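Local coordinates for toxin coregulated pilin (PDB 3HRV), which is the major subunit of the toxin-coregulated pilus, a type IV pilus that Vibrio cholerae needs for aggregation and colonization of the host small intestine, at residues Q31-V36 / T84-F89; A77-T82 / I103-L108; Q112-V117 / K177-T182; P125-K130 / F185-G190; S146-A151 / S164-L169. One frame throughout, in Å; residues are numbered along the deposited sequence.

In the fold
Interactions 1, 2 and 4 all reach the antiparallel sheet of this type IV pilin globular domain. Interaction 1 sets the long helix against it, and the neighbouring interaction 2, its centre about 7 Å away, places the loop leading into the first strand; Gly-87 O and Thr-104 N, 2.7 Å apart, probably bond the two. Interaction 4 pairs two inner strands. Interaction 3, whose centre is about 10 Å from that of interaction 4, is the disulfide closing the loop in which interaction 5 is nested. A sulfate, probably from the crystallisation liquor, lies beside Phe-81 of interaction 2 and Gln-112 of interaction 3. Interactions 1 and 5 are about 23 Å apart between centres, on opposite sides of the chain's centre.

Interaction 1 of 5, residues Q31-V36 / T84-F89; sequences QNLNSV and TAMGIF
Met-86 pushes its thioether across to the helix and meets three side chains there. The terminal CE settles between two residues one helical turn apart, 3.8 Å from Asn-32 CB and 3.9 Å from Val-36 CG2. The sulfur meets the third residue: Met-86 SD is 4.0 Å from Leu-33 CD2, the two side chains crossing at a slant. A bend at the last torsion of the methionine (chi3 -79°) turns the methyl out of line with the rest of the chain and into that notch. The other apolar contact is tighter: Val-36 and Ile-88 reach toward each other tip to tip, with Val-36 CG1 3.5 Å from Ile-88 CD1. The two methyls of Val-36 thus divide the work, CG1 meeting the isoleucine and CG2 the methionine.

This is the packing of a type IV pilin: residues 31-36 belong to helix 24-44, in this globular fragment the remaining part of the long N-terminal pilin helix. Residues 84-89 lead into strand 87-93, at one margin of the antiparallel sheet on which that helix lies. Leu-33 and Val-36 also rest on Ile-103 of the next strand, and Ile-88 is backed by Leu-62 and Leu-66 of helix 56-68.

The polar end of Asn-32 finds its partner outside the two segments: only CB meets Met-86, while ND2 donates to Lys-78 O in the loop before the strand. Regular helical bonds, such as Val-36 N to Asn-32 O at 2.9 Å, hold residues 31-36 in shape, and the backbone of Met-86 pairs with that of Ala-77.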
# COMPACT_ATOMS: atom_id res chain seq x y z
N GLN A 31 3.89 7.49 -9.63
CA GLN A 31 2.99 7.55 -10.77
C GLN A 31 2.18 6.27 -10.88
O GLN A 31 0.97 6.30 -11.12
CB GLN A 31 3.79 7.76 -12.06
CG GLN A 31 4.56 9.06 -12.12
CD GLN A 31 5.49 9.13 -13.32
OE1 GLN A 31 5.54 8.20 -14.13
NE2 GLN A 31 6.23 10.22 -13.43
N ASN A 32 2.85 5.13 -10.70
CA ASN A 32 2.18 3.85 -10.79
C ASN A 32 1.13 3.66 -9.70
O ASN A 32 0.01 3.22 -9.98
CB ASN A 32 3.20 2.71 -10.73
CG ASN A 32 4.06 2.64 -11.97
OD1 ASN A 32 3.92 3.44 -12.89
ND2 ASN A 32 4.96 1.66 -12.01
N LEU A 33 1.49 3.98 -8.47
CA LEU A 33 0.55 3.84 -7.36
C LEU A 33 -0.68 4.70 -7.60
O LEU A 33 -1.80 4.28 -7.31
CB LEU A 33 1.22 4.24 -6.04
CG LEU A 33 2.16 3.18 -5.46
CD1 LEU A 33 3.05 3.80 -4.39
CD2 LEU A 33 1.34 2.03 -4.89
N ASN A 34 -0.48 5.89 -8.14
CA ASN A 34 -1.60 6.78 -8.42
C ASN A 34 -2.51 6.19 -9.49
O ASN A 34 -3.73 6.11 -9.32
CB ASN A 34 -1.10 8.15 -8.89
CG ASN A 34 -2.04 9.27 -8.51
OD1 ASN A 34 -2.95 9.08 -7.70
ND2 ASN A 34 -1.84 10.45 -9.09
N SER A 35 -1.91 5.75 -10.59
CA SER A 35 -2.66 5.17 -11.70
C SER A 35 -3.46 3.95 -11.26
O SER A 35 -4.63 3.79 -11.62
CB SER A 35 -1.72 4.78 -12.83
OG SER A 35 -1.08 5.92 -13.39
N VAL A 36 -2.83 3.09 -10.47
CA VAL A 36 -3.48 1.88 -10.00
C VAL A 36 -4.61 2.14 -9.00
O VAL A 36 -5.69 1.57 -9.14
CB VAL A 36 -2.44 0.91 -9.38
CG1 VAL A 36 -3.14 -0.28 -8.73
CG2 VAL A 36 -1.48 0.43 -10.45
N THR A 84 8.58 -6.66 -10.96
CA THR A 84 7.40 -7.51 -11.06
C THR A 84 6.18 -6.68 -10.68
O THR A 84 6.31 -5.54 -10.22
CB THR A 84 7.49 -8.74 -10.13
OG1 THR A 84 7.91 -8.32 -8.83
CG2 THR A 84 8.47 -9.76 -10.69
N ALA A 85 5.00 -7.24 -10.87
CA ALA A 85 3.77 -6.53 -10.57
C ALA A 85 3.57 -6.26 -9.09
O ALA A 85 3.93 -7.08 -8.24
CB ALA A 85 2.58 -7.31 -11.12
N MET A 86 3.01 -5.09 -8.77
CA MET A 86 2.71 -4.78 -7.39
C MET A 86 1.49 -5.65 -7.16
O MET A 86 0.83 -6.12 -8.13
CB MET A 86 2.35 -3.31 -7.22
CG MET A 86 3.46 -2.34 -7.58
SD MET A 86 2.99 -0.62 -7.32
CE MET A 86 2.00 -0.30 -8.78
N GLY A 87 1.23 -6.02 -5.92
CA GLY A 87 0.05 -6.83 -5.66
C GLY A 87 -1.08 -5.92 -5.24
O GLY A 87 -0.84 -4.82 -4.74
N ILE A 88 -2.32 -6.35 -5.47
CA ILE A 88 -3.47 -5.57 -5.06
C ILE A 88 -4.35 -6.50 -4.25
O ILE A 88 -4.89 -7.48 -4.78
CB ILE A 88 -4.27 -5.01 -6.25
CG1 ILE A 88 -3.37 -4.14 -7.13
CG2 ILE A 88 -5.45 -4.18 -5.74
CD1 ILE A 88 -4.04 -3.65 -8.39
N PHE A 89 -4.47 -6.22 -2.96
CA PHE A 89 -5.28 -7.02 -2.05
C PHE A 89 -6.57 -6.32 -1.68
O PHE A 89 -6.58 -5.12 -1.40
CB PHE A 89 -4.55 -7.29 -0.73
CG PHE A 89 -3.51 -8.37 -0.79
CD1 PHE A 89 -2.19 -8.07 -1.12
CD2 PHE A 89 -3.85 -9.68 -0.48
CE1 PHE A 89 -1.22 -9.08 -1.13
CE2 PHE A 89 -2.89 -10.69 -0.49
CZ PHE A 89 -1.57 -10.38 -0.81

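Interaction 2 of 5, residues A77-T82 / I103-L108; sequences AKNPFT and ITVGGL
Asn-79 turns its amide onto the strand at Gly-106 and, with its other end, closes an Asx turn: OD1 accepts from Phe-81 N at 2.8 Å. Its ND2 donates to Gly-106 O at 3.0 Å (N-H...O angle 150°), reaching the carbonyl from somewhat off its plane. With oxygen and nitrogen both engaged, the amide's rotation is fixed, and one side of it rests on Val-105 CG1. The loop 77-82 is thereby tied to the second strand of the pilin sheet, where a G1 beta bulge interrupts its pairing, Gly-107 and Leu-108 both facing Phe-185.

Packing is tight on the inner side. Leu-108 CD2 sits over one face of the Phe-81 ring, 3.9 Å from its centroid, in a CH-pi contact displaced toward the CD1 side of the rim; Val-105 CG1 approaches the same CD1 obliquely at 4.1 Å. Met-26 of the long helix and Gln-112 also touch this ring.

Toward solvent the contact thins to Thr-82 and Gly-107. Thr-82 presents CG2, 3.4 Å from Gly-106 O, while its hydroxyl is hydrogen-bonded to that of Thr-84. Gly-107 takes a positive phi of 69°, and its CA lies 4.1 Å from Thr-82 CG2.

A water completes the junction: it accepts from Asn-79 ND2 and from Gly-106 N and donates to Thr-104 O, 2.7 Å away.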
# COMPACT_ATOMS: atom_id res chain seq x y z
N ALA A 77 1.63 -0.97 -13.67
CA ALA A 77 1.31 -1.98 -12.67
C ALA A 77 2.57 -2.54 -12.02
O ALA A 77 2.51 -3.26 -11.02
CB ALA A 77 0.52 -3.11 -13.31
N LYS A 78 3.72 -2.19 -12.58
CA LYS A 78 4.99 -2.68 -12.08
C LYS A 78 5.54 -2.01 -10.83
O LYS A 78 5.36 -0.81 -10.59
CB LYS A 78 6.05 -2.59 -13.18
CG LYS A 78 5.80 -3.50 -14.37
CD LYS A 78 6.99 -4.42 -14.61
CE LYS A 78 6.96 -4.98 -16.02
NZ LYS A 78 7.79 -4.17 -16.95
N ASN A 79 6.22 -2.82 -10.03
CA ASN A 79 6.89 -2.37 -8.83
C ASN A 79 8.26 -2.02 -9.40
O ASN A 79 9.01 -2.90 -9.81
CB ASN A 79 7.01 -3.52 -7.83
CG ASN A 79 7.83 -3.16 -6.61
OD1 ASN A 79 8.73 -2.32 -6.68
ND2 ASN A 79 7.54 -3.81 -5.49
N PRO A 80 8.73 -0.74 -9.21
CA PRO A 80 9.89 -0.36 -10.02
C PRO A 80 11.23 -0.87 -9.50
O PRO A 80 12.20 -0.96 -10.26
CB PRO A 80 9.82 1.16 -10.04
CG PRO A 80 8.37 1.45 -9.85
CD PRO A 80 7.99 0.46 -8.78
N PHE A 81 10.92 -1.32 -8.06
CA PHE A 81 12.03 -1.85 -7.28
C PHE A 81 12.32 -3.38 -7.50
O PHE A 81 13.36 -3.89 -7.08
CB PHE A 81 11.83 -1.51 -5.80
CG PHE A 81 11.48 -0.06 -5.57
CD1 PHE A 81 10.15 0.33 -5.43
CD2 PHE A 81 12.47 0.91 -5.52
CE1 PHE A 81 9.81 1.67 -5.25
CE2 PHE A 81 12.15 2.25 -5.34
CZ PHE A 81 10.81 2.63 -5.20
N THR A 82 11.31 -4.06 -8.01
CA THR A 82 11.45 -5.51 -8.19
C THR A 82 11.31 -5.91 -9.65
O THR A 82 11.79 -6.96 -10.06
CB THR A 82 10.40 -6.29 -7.39
OG1 THR A 82 9.10 -6.00 -7.92
CG2 THR A 82 10.45 -5.91 -5.92
N ILE A 103 -2.52 -1.63 -2.25
CA ILE A 103 -1.53 -1.91 -3.27
C ILE A 103 -0.24 -2.19 -2.51
O ILE A 103 0.21 -1.37 -1.71
CB ILE A 103 -1.32 -0.71 -4.20
CG1 ILE A 103 -2.66 -0.28 -4.79
CG2 ILE A 103 -0.35 -1.08 -5.33
CD1 ILE A 103 -2.63 1.05 -5.48
N THR A 104 0.34 -3.36 -2.74
CA THR A 104 1.55 -3.74 -2.03
C THR A 104 2.82 -3.55 -2.86
O THR A 104 2.91 -4.01 -3.99
CB THR A 104 1.47 -5.19 -1.53
OG1 THR A 104 1.23 -6.08 -2.64
CG2 THR A 104 0.33 -5.34 -0.53
N VAL A 105 3.77 -2.85 -2.26
CA VAL A 105 5.06 -2.57 -2.89
C VAL A 105 6.11 -3.22 -2.00
O VAL A 105 6.45 -2.68 -0.94
CB VAL A 105 5.32 -1.05 -2.97
CG1 VAL A 105 6.58 -0.78 -3.78
CG2 VAL A 105 4.12 -0.35 -3.61
N GLY A 106 6.61 -4.37 -2.44
CA GLY A 106 7.61 -5.09 -1.66
C GLY A 106 9.03 -5.00 -2.19
O GLY A 106 9.31 -4.28 -3.15
N GLY A 107 9.92 -5.75 -1.56
CA GLY A 107 11.32 -5.76 -1.96
C GLY A 107 12.04 -4.46 -1.66
O GLY A 107 13.07 -4.16 -2.27
N LEU A 108 11.50 -3.69 -0.73
CA LEU A 108 12.08 -2.39 -0.38
C LEU A 108 13.16 -2.43 0.70
O LEU A 108 13.01 -3.10 1.72
CB LEU A 108 10.98 -1.45 0.10
CG LEU A 108 9.79 -1.22 -0.84
CD1 LEU A 108 8.70 -0.46 -0.10
CD2 LEU A 108 10.25 -0.45 -2.06
O HOH W 1 5.16 -5.30 -4.81

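Interaction 3 of 5, residues Q112-V117 / K177-T182; sequences QCKTLV and KLCTGT. With SO4 (sulfate ion), chain E.
Cys-113 and Cys-179 meet as the one covalent link across this contact, SG to SG at 2.0 Å. The sulfur of Cys-113 stands anti to its backbone nitrogen (chi1 -180°) and leads straight out from helix 110-120; that of Cys-179 reaches back from the loop, and a chi3 of -80° gives the bridge a left-handed twist. Cys-179 faces the helix from the third position of a type II turn, Lys-177 to Thr-180, with positive phi.

Beside the bridge the surfaces fit bump to hollow. Leu-178 is the bump from the loop: its CD2 drops into the shallow dip at the backbone of Lys-114, 3.8 Å from Lys-114 CA, and its CD1 meets Val-117 CG1 tip to tip at 4.1 Å. Ile-157 of strand 155-158 touches both Leu-178 and Val-117. On the outer side the extended Lys-114 chain makes a low wall along the turn, its CE 3.3 Å from Leu-178 O. The inner flank of the disulfide is lined by Phe-185 and Val-187 of the central strand.

Gln-112 points away from the loop, and its NE2 donates to sulfate O1 at 2.8 Å, almost straight at 169°; Asn-25, His-20 and Ser-23 hold the same ion, probably a crystallisation solute.

In type IV pilins such a disulfide delimits the D-region, here the chain from 113 to 179. The rest of the contact is van der Waals packing, so the S-S bond, with both cysteines buried, is what ties the turn covalently to the helix.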
# COMPACT_ATOMS: atom_id res chain seq x y z
N GLN A 112 14.45 2.81 0.89
CA GLN A 112 13.39 2.94 -0.10
C GLN A 112 12.03 3.01 0.58
O GLN A 112 11.14 3.73 0.15
CB GLN A 112 13.45 1.77 -1.07
CG GLN A 112 14.74 1.74 -1.88
CD GLN A 112 14.86 0.51 -2.75
OE1 GLN A 112 14.51 -0.59 -2.34
NE2 GLN A 112 15.37 0.69 -3.96
N CYS A 113 11.88 2.26 1.67
CA CYS A 113 10.64 2.24 2.42
C CYS A 113 10.36 3.62 3.00
O CYS A 113 9.25 4.15 2.87
CB CYS A 113 10.75 1.19 3.52
SG CYS A 113 9.32 0.94 4.62
N LYS A 114 11.36 4.22 3.64
CA LYS A 114 11.17 5.55 4.24
C LYS A 114 10.84 6.58 3.18
O LYS A 114 9.91 7.38 3.33
CB LYS A 114 12.44 6.00 4.97
CG LYS A 114 12.80 5.19 6.21
CD LYS A 114 13.98 5.83 6.93
CE LYS A 114 14.40 5.03 8.15
NZ LYS A 114 15.46 5.73 8.93
N THR A 115 11.60 6.57 2.09
CA THR A 115 11.40 7.52 1.01
C THR A 115 10.06 7.35 0.31
O THR A 115 9.37 8.33 0.04
CB THR A 115 12.54 7.40 -0.01
OG1 THR A 115 13.78 7.67 0.64
CG2 THR A 115 12.34 8.38 -1.15
N LEU A 116 9.69 6.11 0.02
CA LEU A 116 8.43 5.85 -0.66
C LEU A 116 7.23 6.25 0.19
O LEU A 116 6.32 6.93 -0.28
CB LEU A 116 8.33 4.37 -1.05
CG LEU A 116 7.06 4.01 -1.83
CD1 LEU A 116 7.05 4.75 -3.16
CD2 LEU A 116 7.02 2.51 -2.05
N VAL A 117 7.22 5.82 1.44
CA VAL A 117 6.11 6.15 2.33
C VAL A 117 5.90 7.65 2.45
O VAL A 117 4.77 8.13 2.40
CB VAL A 117 6.35 5.57 3.74
CG1 VAL A 117 5.30 6.11 4.72
CG2 VAL A 117 6.27 4.05 3.69
N LYS A 177 11.64 6.20 13.52
CA LYS A 177 11.16 4.83 13.64
C LYS A 177 10.55 4.27 12.36
O LYS A 177 10.36 3.06 12.24
CB LYS A 177 10.14 4.72 14.77
CG LYS A 177 10.72 4.97 16.15
CD LYS A 177 11.63 3.84 16.60
CE LYS A 177 10.84 2.58 16.89
NZ LYS A 177 9.82 2.82 17.95
N LEU A 178 10.26 5.14 11.40
CA LEU A 178 9.65 4.70 10.14
C LEU A 178 10.42 3.56 9.48
O LEU A 178 11.63 3.66 9.24
CB LEU A 178 9.56 5.88 9.16
CG LEU A 178 8.94 5.59 7.80
CD1 LEU A 178 7.53 5.03 7.96
CD2 LEU A 178 8.92 6.87 6.98
N CYS A 179 9.70 2.48 9.19
CA CYS A 179 10.28 1.30 8.55
C CYS A 179 11.41 0.66 9.35
O CYS A 179 12.32 0.08 8.78
CB CYS A 179 10.80 1.66 7.16
SG CYS A 179 9.56 2.38 6.03
N THR A 180 11.34 0.76 10.67
CA THR A 180 12.37 0.16 11.50
C THR A 180 12.31 -1.35 11.38
O THR A 180 11.24 -1.93 11.18
CB THR A 180 12.19 0.53 12.99
OG1 THR A 180 13.20 -0.12 13.77
CG2 THR A 180 10.82 0.11 13.50
N GLY A 181 13.47 -2.01 11.46
CA GLY A 181 13.47 -3.45 11.37
C GLY A 181 14.41 -4.08 10.37
O GLY A 181 15.51 -3.58 10.10
N THR A 182 13.95 -5.19 9.80
CA THR A 182 14.72 -5.97 8.84
C THR A 182 14.13 -5.91 7.44
O THR A 182 12.93 -6.14 7.25
CB THR A 182 14.77 -7.45 9.27
OG1 THR A 182 15.23 -7.53 10.63
CG2 THR A 182 15.70 -8.24 8.37
S SO4 E . 16.04 3.80 -5.79
O1 SO4 E . 16.39 3.27 -4.54
O2 SO4 E . 14.96 4.68 -5.61
O3 SO4 E . 15.61 2.78 -6.72
O4 SO4 E . 17.18 4.46 -6.23

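Interaction 4 of 5, residues P125-K130 / F185-G190; sequences PFINVK and FTVAFG
Strands 126-130 and 185-190 run antiparallel, their axes 4.7 Å apart at an angle of 167°, joined by six backbone hydrogen bonds at Phe-126/Gly-190, Asn-128/Ala-188 and Lys-130/Thr-186. They lie inside the pilin sheet, where the C-terminal strand 185-191 is inserted between 100-108 and 126-131, the non-nearest-neighbour connectivity known from type IVb pilins. Ala-188 N to Asn-128 O is short and straight, at 2.8 Å and 173°; Phe-126 N to Gly-190 O, at 3.3 Å, is the longest of the six.

Ile-127, Val-129, Val-187 and Phe-189 share the face turned to helix 110-120. Ile-127 and Val-187 lie side by side, pointing the same way, CG2 of the first 3.9 Å from CG1 of the second. Val-129 CG1 slants across to Phe-185 CD2 at 4.2 Å, and both Val-129 and Val-187 touch Cys-113.

The other face carries Asn-128 and Ala-188, whose CB atoms are 4.1 Å apart; the asparagine's ND2 turns away to donate to Leu-140 O. Here the Phe-126 ring lies alongside Gly-190, which has no side chain to obstruct it, with Gly-190 N at the ring edge, in plane, 4.0 Å from Phe-126 CD2.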
# COMPACT_ATOMS: atom_id res chain seq x y z
N PRO A 125 -5.13 6.93 2.48
CA PRO A 125 -5.59 7.08 3.86
C PRO A 125 -5.03 5.85 4.82
O PRO A 125 -4.99 5.93 6.05
CB PRO A 125 -7.07 7.44 3.69
CG PRO A 125 -7.44 6.78 2.41
CD PRO A 125 -6.25 7.04 1.53
N PHE A 126 -4.67 4.85 4.17
CA PHE A 126 -4.21 3.67 4.91
C PHE A 126 -2.79 3.26 4.50
O PHE A 126 -2.50 3.15 3.31
CB PHE A 126 -5.18 2.51 4.64
CG PHE A 126 -4.86 1.24 5.39
CD1 PHE A 126 -5.39 1.02 6.66
CD2 PHE A 126 -4.07 0.25 4.80
CE1 PHE A 126 -5.13 -0.17 7.34
CE2 PHE A 126 -3.81 -0.94 5.47
CZ PHE A 126 -4.34 -1.16 6.74
N ILE A 127 -1.92 3.05 5.48
CA ILE A 127 -0.54 2.63 5.21
C ILE A 127 -0.13 1.58 6.23
O ILE A 127 -0.24 1.80 7.44
CB ILE A 127 0.44 3.81 5.30
CG1 ILE A 127 0.04 4.91 4.32
CG2 ILE A 127 1.86 3.32 5.00
CD1 ILE A 127 0.93 6.14 4.38
N ASN A 128 0.34 0.44 5.74
CA ASN A 128 0.76 -0.66 6.61
C ASN A 128 2.16 -1.11 6.17
O ASN A 128 2.33 -1.57 5.04
CB ASN A 128 -0.23 -1.82 6.48
CG ASN A 128 0.01 -2.91 7.52
OD1 ASN A 128 1.13 -3.12 7.97
ND2 ASN A 128 -1.05 -3.63 7.87
N VAL A 129 3.14 -0.95 7.05
CA VAL A 129 4.52 -1.33 6.76
C VAL A 129 4.83 -2.68 7.39
O VAL A 129 4.74 -2.84 8.60
CB VAL A 129 5.51 -0.28 7.30
CG1 VAL A 129 6.94 -0.70 6.97
CG2 VAL A 129 5.20 1.08 6.70
N LYS A 130 5.23 -3.64 6.57
CA LYS A 130 5.51 -4.99 7.05
C LYS A 130 6.88 -5.51 6.64
O LYS A 130 7.43 -5.10 5.62
CB LYS A 130 4.43 -5.93 6.52
CG LYS A 130 4.53 -7.37 6.96
CD LYS A 130 3.46 -8.22 6.29
CE LYS A 130 3.51 -9.66 6.75
NZ LYS A 130 3.28 -9.76 8.22
N PHE A 185 11.18 -4.75 3.03
CA PHE A 185 9.90 -4.30 3.55
C PHE A 185 8.87 -4.27 2.44
O PHE A 185 9.21 -4.10 1.26
CB PHE A 185 10.00 -2.89 4.13
CG PHE A 185 10.95 -2.77 5.27
CD1 PHE A 185 12.31 -2.58 5.04
CD2 PHE A 185 10.50 -2.85 6.58
CE1 PHE A 185 13.21 -2.48 6.10
CE2 PHE A 185 11.38 -2.76 7.65
CZ PHE A 185 12.74 -2.57 7.41
N THR A 186 7.62 -4.46 2.81
CA THR A 186 6.52 -4.38 1.86
C THR A 186 5.58 -3.37 2.47
O THR A 186 5.21 -3.48 3.64
CB THR A 186 5.76 -5.71 1.71
OG1 THR A 186 6.64 -6.72 1.20
CG2 THR A 186 4.60 -5.54 0.73
N VAL A 187 5.21 -2.36 1.69
CA VAL A 187 4.29 -1.35 2.19
C VAL A 187 2.96 -1.51 1.47
O VAL A 187 2.91 -1.61 0.25
CB VAL A 187 4.82 0.07 1.96
CG1 VAL A 187 3.84 1.09 2.52
CG2 VAL A 187 6.18 0.23 2.62
N ALA A 188 1.89 -1.55 2.25
CA ALA A 188 0.55 -1.68 1.70
C ALA A 188 -0.10 -0.31 1.75
O ALA A 188 -0.29 0.26 2.83
CB ALA A 188 -0.26 -2.68 2.51
N PHE A 189 -0.41 0.24 0.58
CA PHE A 189 -1.06 1.54 0.49
C PHE A 189 -2.52 1.27 0.20
O PHE A 189 -2.87 0.74 -0.86
CB PHE A 189 -0.43 2.37 -0.64
CG PHE A 189 1.02 2.71 -0.40
CD1 PHE A 189 2.03 1.89 -0.89
CD2 PHE A 189 1.36 3.83 0.34
CE1 PHE A 189 3.37 2.19 -0.65
CE2 PHE A 189 2.70 4.15 0.60
CZ PHE A 189 3.70 3.32 0.10
N GLY A 190 -3.38 1.60 1.15
CA GLY A 190 -4.79 1.31 0.96
C GLY A 190 -5.74 2.47 0.80
O GLY A 190 -5.47 3.59 1.25

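Interaction 5 of 5, residues S146-A151 / S164-L169; sequences SVADAA and SANLNL
Ala-165 N donates to Ala-148 O at 2.7 Å, coming from well above the carbonyl plane, and Ala-165 returns the tie through its own oxygen: Ala-150 N reaches Ala-165 O at 2.9 Å, with an N-H...O angle of 175° and the donor almost in line with the C=O bond. Together these two bonds make a single beta bridge between Asp-149 and Ala-165, in the parallel pattern, between two loops of the pilin's D-region that run 37° apart. Both loops bond to the outermost strand 155-158: Asp-149 pairs through its backbone with Val-156, and Leu-167 with Ile-157.

Ser-164 adds a side-chain link. With OG beside its own backbone nitrogen (chi1 -73°), the hydroxyl comes up to Ala-148 N; the bond is modelled at 2.5 Å, so its exact length is doubtful. The same OG is hydrogen-bonded to Ser-159 OG. Val-147 CG1 leans on the serine from the outer side, 3.4 Å from Ser-164 OG.

The methyls of Ala-148 and Ala-150 face the partner loop. Ala-148 CB packs against Ser-164 CB and lies 3.3 Å from Asn-166 OD1, an oxygen already occupied by Ser-159 N. Farther along, His-174 of helix 172-177 borders both Ala-150 and Leu-167. The carbon packing is tight here: Ala-150 CB lies 3.4 Å from Leu-167 CA.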
# COMPACT_ATOMS: atom_id res chain seq x y z
N SER A 146 -8.40 -0.77 12.24
CA SER A 146 -7.01 -0.93 12.65
C SER A 146 -6.47 0.44 13.05
O SER A 146 -6.36 1.34 12.22
CB SER A 146 -6.16 -1.50 11.50
OG SER A 146 -6.41 -2.89 11.31
N VAL A 147 -6.14 0.59 14.33
CA VAL A 147 -5.64 1.85 14.85
C VAL A 147 -4.15 2.03 14.55
O VAL A 147 -3.33 1.18 14.90
CB VAL A 147 -5.86 1.96 16.37
CG1 VAL A 147 -5.29 3.26 16.90
CG2 VAL A 147 -7.35 1.87 16.67
N ALA A 148 -3.82 3.14 13.91
CA ALA A 148 -2.44 3.44 13.55
C ALA A 148 -1.61 3.93 14.73
O ALA A 148 -2.11 4.61 15.62
CB ALA A 148 -2.42 4.48 12.44
N ASP A 149 -0.33 3.56 14.71
CA ASP A 149 0.62 3.98 15.74
C ASP A 149 1.95 4.18 15.03
O ASP A 149 2.84 3.33 15.09
CB ASP A 149 0.77 2.91 16.83
CG ASP A 149 1.49 3.44 18.05
OD1 ASP A 149 2.15 4.50 17.94
OD2 ASP A 149 1.41 2.80 19.12
N ALA A 150 2.07 5.32 14.35
CA ALA A 150 3.28 5.65 13.61
C ALA A 150 4.52 5.71 14.49
O ALA A 150 5.64 5.64 13.99
CB ALA A 150 3.09 6.97 12.88
N ALA A 151 4.33 5.83 15.80
CA ALA A 151 5.47 5.89 16.71
C ALA A 151 6.28 4.60 16.67
O ALA A 151 7.47 4.59 16.96
CB ALA A 151 4.99 6.17 18.13
N SER A 164 -6.38 6.77 15.99
CA SER A 164 -5.11 6.41 15.38
C SER A 164 -4.11 7.56 15.41
O SER A 164 -4.47 8.72 15.22
CB SER A 164 -5.24 5.96 13.93
OG SER A 164 -5.81 4.68 13.84
N ALA A 165 -2.85 7.22 15.67
CA ALA A 165 -1.76 8.20 15.69
C ALA A 165 -1.07 8.05 14.34
O ALA A 165 -0.13 7.27 14.20
CB ALA A 165 -0.80 7.89 16.83
N ASN A 166 -1.55 8.80 13.36
CA ASN A 166 -1.01 8.74 12.01
C ASN A 166 0.36 9.37 11.83
O ASN A 166 0.72 10.31 12.53
CB ASN A 166 -2.00 9.36 11.01
CG ASN A 166 -3.31 8.60 10.96
OD1 ASN A 166 -3.34 7.37 11.06
ND2 ASN A 166 -4.41 9.33 10.80
N LEU A 167 1.10 8.84 10.86
CA LEU A 167 2.43 9.33 10.55
C LEU A 167 2.45 10.85 10.45
O LEU A 167 1.73 11.45 9.65
CB LEU A 167 2.92 8.72 9.23
CG LEU A 167 4.30 9.16 8.74
CD1 LEU A 167 5.37 8.73 9.74
CD2 LEU A 167 4.58 8.56 7.37
N ASN A 168 3.28 11.47 11.29
CA ASN A 168 3.42 12.92 11.32
C ASN A 168 4.90 13.26 11.22
O ASN A 168 5.67 12.99 12.13
CB ASN A 168 2.84 13.47 12.63
CG ASN A 168 2.77 14.98 12.65
OD1 ASN A 168 1.71 15.56 12.86
ND2 ASN A 168 3.91 15.63 12.43
N LEU A 169 5.29 13.86 10.10
CA LEU A 169 6.69 14.19 9.88
C LEU A 169 7.27 15.24 10.82
O LEU A 169 8.49 15.46 10.83
CB LEU A 169 6.89 14.62 8.42
CG LEU A 169 6.41 13.60 7.38
CD1 LEU A 169 6.79 14.09 5.98
CD2 LEU A 169 7.02 12.24 7.65